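Local atomic coordinates of leucine aminopeptidase A1, chloroplastic (Solanum lycopersicum, PDB entry 5D8N), a protein that removes N-terminal amino acids, preferably leucine, from peptides as a magnesium-dependent M17 aminopeptidase homohexamer, and also acts as a protein-folding chaperone. Residues 130-134 with 135-139; 284-287 with 288-292. The protein carries 1 engineered substitution. All blocks are in the same frame, centred on the assembly; numbering follows the deposited sequence. Where two conformers were deposited one is given.

Interaction 1 of 2, residues 130-134 with 135-139; sequences AAAKS and SQARN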
# COMPACT_ATOMS: atom_id res chain seq x y z
N ALA A 130 -26.38 -33.12 9.32
CA ALA A 130 -26.29 -32.03 10.28
C ALA A 130 -27.30 -32.21 11.40
O ALA A 130 -27.00 -31.93 12.55
CB ALA A 130 -26.46 -30.68 9.58
N ALA A 131 -28.52 -32.62 11.07
CA ALA A 131 -29.55 -32.79 12.08
C ALA A 131 -29.18 -34.02 12.94
O ALA A 131 -29.39 -34.03 14.14
CB ALA A 131 -30.90 -32.99 11.43
N ALA A 132 -28.49 -35.00 12.37
CA ALA A 132 -28.07 -36.16 13.15
C ALA A 132 -27.00 -35.78 14.17
O ALA A 132 -26.99 -36.22 15.33
CB ALA A 132 -27.56 -37.26 12.22
N LYS A 133 -26.08 -34.95 13.70
CA LYS A 133 -24.99 -34.51 14.54
C LYS A 133 -25.58 -33.70 15.68
O LYS A 133 -25.20 -33.89 16.82
CB LYS A 133 -24.04 -33.66 13.70
CG LYS A 133 -22.80 -33.21 14.44
CD LYS A 133 -21.80 -32.55 13.50
CE LYS A 133 -20.59 -31.95 14.20
NZ LYS A 133 -20.93 -31.02 15.31
N SER A 134 -26.54 -32.82 15.39
CA SER A 134 -27.05 -31.93 16.41
C SER A 134 -27.99 -32.63 17.40
O SER A 134 -28.28 -32.07 18.45
CB SER A 134 -27.75 -30.72 15.80
OG SER A 134 -28.99 -31.13 15.24
N SER A 135 -28.37 -33.87 17.13
CA SER A 135 -29.16 -34.64 18.11
C SER A 135 -28.50 -35.96 18.50
O SER A 135 -29.14 -36.83 19.09
CB SER A 135 -30.54 -34.93 17.53
OG SER A 135 -30.41 -35.77 16.39
N GLN A 136 -27.22 -36.12 18.16
CA GLN A 136 -26.48 -37.33 18.49
C GLN A 136 -27.16 -38.58 18.00
O GLN A 136 -27.08 -39.63 18.61
CB GLN A 136 -26.19 -37.42 20.00
CG GLN A 136 -25.21 -36.32 20.39
CD GLN A 136 -24.61 -36.47 21.77
OE1 GLN A 136 -23.49 -36.96 21.91
NE2 GLN A 136 -25.21 -35.81 22.74
N ALA A 137 -27.79 -38.48 16.84
CA ALA A 137 -28.46 -39.64 16.28
C ALA A 137 -27.47 -40.73 15.84
O ALA A 137 -26.40 -40.43 15.32
CB ALA A 137 -29.36 -39.21 15.13
N ARG A 138 -27.87 -41.99 16.02
CA ARG A 138 -27.11 -43.17 15.60
C ARG A 138 -27.72 -43.79 14.34
O ARG A 138 -26.99 -44.25 13.44
CB ARG A 138 -27.02 -44.23 16.71
CG ARG A 138 -26.53 -43.76 18.07
N ASN A 139 -29.04 -43.92 14.32
CA ASN A 139 -29.74 -44.60 13.24
C ASN A 139 -30.74 -43.66 12.61
O ASN A 139 -31.66 -43.18 13.28
CB ASN A 139 -30.46 -45.84 13.76
CG ASN A 139 -29.57 -46.72 14.59
OD1 ASN A 139 -29.80 -46.89 15.79
ND2 ASN A 139 -28.53 -47.26 13.98

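Interaction 2 of 2, residues 284-287 with 288-292; sequences FKTP and TKERK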
# COMPACT_ATOMS: atom_id res chain seq x y z
N PHE A 284 -3.66 -46.89 -13.07
CA PHE A 284 -4.77 -47.79 -12.92
C PHE A 284 -5.04 -48.49 -14.24
O PHE A 284 -5.16 -47.82 -15.27
CB PHE A 284 -6.06 -47.08 -12.47
CG PHE A 284 -7.28 -47.93 -12.63
CD1 PHE A 284 -7.65 -48.80 -11.64
CD2 PHE A 284 -7.99 -47.94 -13.83
CE1 PHE A 284 -8.71 -49.66 -11.84
CE2 PHE A 284 -9.04 -48.82 -14.04
CZ PHE A 284 -9.39 -49.69 -13.04
N LYS A 285 -5.34 -49.79 -14.14
CA LYS A 285 -5.68 -50.63 -15.29
C LYS A 285 -6.22 -51.97 -14.76
O LYS A 285 -5.51 -52.58 -13.97
CB LYS A 285 -4.34 -50.87 -15.99
CG LYS A 285 -4.29 -51.62 -17.30
CD LYS A 285 -2.96 -51.40 -18.02
CE LYS A 285 -1.70 -51.78 -17.24
NZ LYS A 285 -0.88 -50.62 -16.77
N THR A 286 -7.38 -52.46 -15.20
CA THR A 286 -7.73 -53.87 -14.93
C THR A 286 -6.88 -54.81 -15.80
O THR A 286 -6.43 -54.42 -16.88
CB THR A 286 -9.20 -54.21 -15.18
OG1 THR A 286 -9.55 -53.82 -16.51
CG2 THR A 286 -10.11 -53.51 -14.19
N PRO A 287 -6.53 -56.01 -15.29
CA PRO A 287 -5.58 -56.89 -15.99
C PRO A 287 -6.11 -57.46 -17.33
O PRO A 287 -5.35 -57.98 -18.14
CB PRO A 287 -5.38 -58.05 -15.01
CG PRO A 287 -5.86 -57.56 -13.70
CD PRO A 287 -6.90 -56.50 -13.95
N THR A 288 -7.40 -57.26 -17.60
CA THR A 288 -8.01 -57.79 -18.80
C THR A 288 -7.48 -57.09 -20.05
O THR A 288 -6.87 -56.03 -19.94
CB THR A 288 -9.54 -57.69 -18.73
OG1 THR A 288 -9.94 -56.33 -18.53
CG2 THR A 288 -10.09 -58.54 -17.58
N LYS A 289 -7.70 -57.69 -21.22
CA LYS A 289 -6.95 -57.33 -22.41
C LYS A 289 -7.80 -56.71 -23.53
O LYS A 289 -7.29 -56.46 -24.62
CB LYS A 289 -6.16 -58.54 -22.93
CG LYS A 289 -4.91 -58.88 -22.13
CD LYS A 289 -4.29 -60.18 -22.61
CE LYS A 289 -3.83 -60.09 -24.06
NZ LYS A 289 -3.06 -61.28 -24.52
N GLU A 290 -9.02 -56.28 -23.23
CA GLU A 290 -9.74 -55.41 -24.15
C GLU A 290 -9.00 -54.08 -24.38
O GLU A 290 -8.03 -53.77 -23.67
CB GLU A 290 -11.16 -55.17 -23.63
CG GLU A 290 -11.33 -54.09 -22.57
CD GLU A 290 -10.72 -54.41 -21.20
OE1 GLU A 290 -10.26 -55.55 -20.96
OE2 GLU A 290 -10.69 -53.52 -20.33
N ARG A 291 -9.38 -53.38 -25.45
CA ARG A 291 -8.85 -52.05 -25.77
C ARG A 291 -9.17 -51.07 -24.64
O ARG A 291 -10.31 -50.97 -24.19
CB ARG A 291 -9.40 -51.50 -27.09
CG ARG A 291 -8.39 -51.50 -28.24
CD ARG A 291 -7.45 -50.30 -28.23
NE ARG A 291 -8.15 -49.06 -28.54
CZ ARG A 291 -7.83 -47.86 -28.03
NH1 ARG A 291 -6.83 -47.73 -27.17
NH2 ARG A 291 -8.54 -46.80 -28.37
N LYS A 292 -8.15 -50.33 -24.21
CA LYS A 292 -8.29 -49.32 -23.18
C LYS A 292 -7.95 -47.93 -23.71
O LYS A 292 -6.95 -47.74 -24.39
CB LYS A 292 -7.45 -49.69 -21.96
CG LYS A 292 -7.86 -51.02 -21.34
CD LYS A 292 -6.92 -51.42 -20.22
CE LYS A 292 -7.15 -52.84 -19.71
NZ LYS A 292 -8.42 -53.01 -18.94
O HOH W 1 -9.31 -50.92 -17.05
O HOH W 2 -11.88 -55.56 -16.66

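Interaction 1 of 2, residues 130-134 with 135-139
A Schellman motif closes helix 119-134 in the N-terminal domain, joining Ala-132 and Lys-133 to Ala-137 and Gln-136. Gln-136 is the C-prime residue. Its positive phi of 55° turns the chain back over the last helical carbonyls. Ala-137 N then reaches Ala-132 O at 2.8 Å, tilted only slightly from the carbonyl plane. Inside this bond, Gln-136 N reaches Lys-133 O at 3.3 Å. The N-H points straight at the oxygen but comes from above the carbonyl plane. Ser-135 N is less firmly held, sharing weak bonds with Ala-131 O and Ala-132 O. Its side chain adds to the closure. Chi1 of 65° sets OG between the backbone N and carbonyl carbon, turned back to the helix, and OG donates to Ala-131 O at 3.0 Å. Ser-135 is buried and also packs on Arg-105 of strand 104-112. Replacing Ser-135 by an alanine removes OG, and Ala-131 O would probably lose its hydroxyl donor, keeping a weak bond from Ser-135 N. Where the loop runs into strand 139-144, Asp-45 OD2 accepts bonds from Arg-138 N and Asn-139 N. Gln-136 NE2 donates a hydrogen bond to Glu-86 O of a second subunit. The apolar side of the motif is one methyl pair, Ala-132 CB against Ala-137 CB at 3.9 Å.

Interaction 2 of 2, residues 284-287 with 288-292
Lys-292 reaches back across the loop to Lys-285 and Thr-286, and its side chain ties the two halves together. CB points toward 284-287, and the chain runs extended through CG and CD to CE. CD and CE lie against Lys-285 CG, CE at 3.9 Å, where the two lysine chains cross at about a right angle. CE also sits beside Thr-286 O. A bend at chi4 (-71°) then brings NZ among several acceptors. NZ donates to Thr-286 OG1 at 2.8 Å and, weakly, to Thr-286 O at 3.2 Å. It forms a salt bridge with Glu-290 OE2 at 2.7 Å, approaching from above the carboxylate plane. Water 1 accepts from both NZ and Thr-286 N. The ammonium group is thus gripped by oxygens from both halves of the loop, which would probably favour its charged state. The other carboxylate oxygen, Glu-290 OE1, takes a bond from Thr-288 OG1 at 2.6 Å on its syn side, close to the carboxylate plane. Water 2 bridges Thr-286 OG1 and Thr-288 OG1. Glu-290 OE2 has a further donor in Arg-346 N. This loop connects strands 278-284 and 293-305 of the catalytic domain. Thr-286 and Glu-290 pack on Ser-345, just before strand 347-358, the strand that lies between those two in the mixed sheet.

Overall arrangement
Interactions 1 and 2 lie in different domains, with centres about 43 Å apart and no touch between them. Both are local contacts within one continuous stretch that leads into a sheet strand. Interaction 1 joins a helix to strand 139-144 and is partly buried. Interaction 2 lies at the surface and links two strands of the sheet in the catalytic domain. Their chemistry follows their place. Residues 130-139 rely on backbone N-H groups, a serine hydroxyl and small methyls. Residues 284-292 rely on a lysine, a glutamate, two threonines and waters. Only interaction 1 meets another subunit. Both lie away from the annotated catalytic and metal-binding residues.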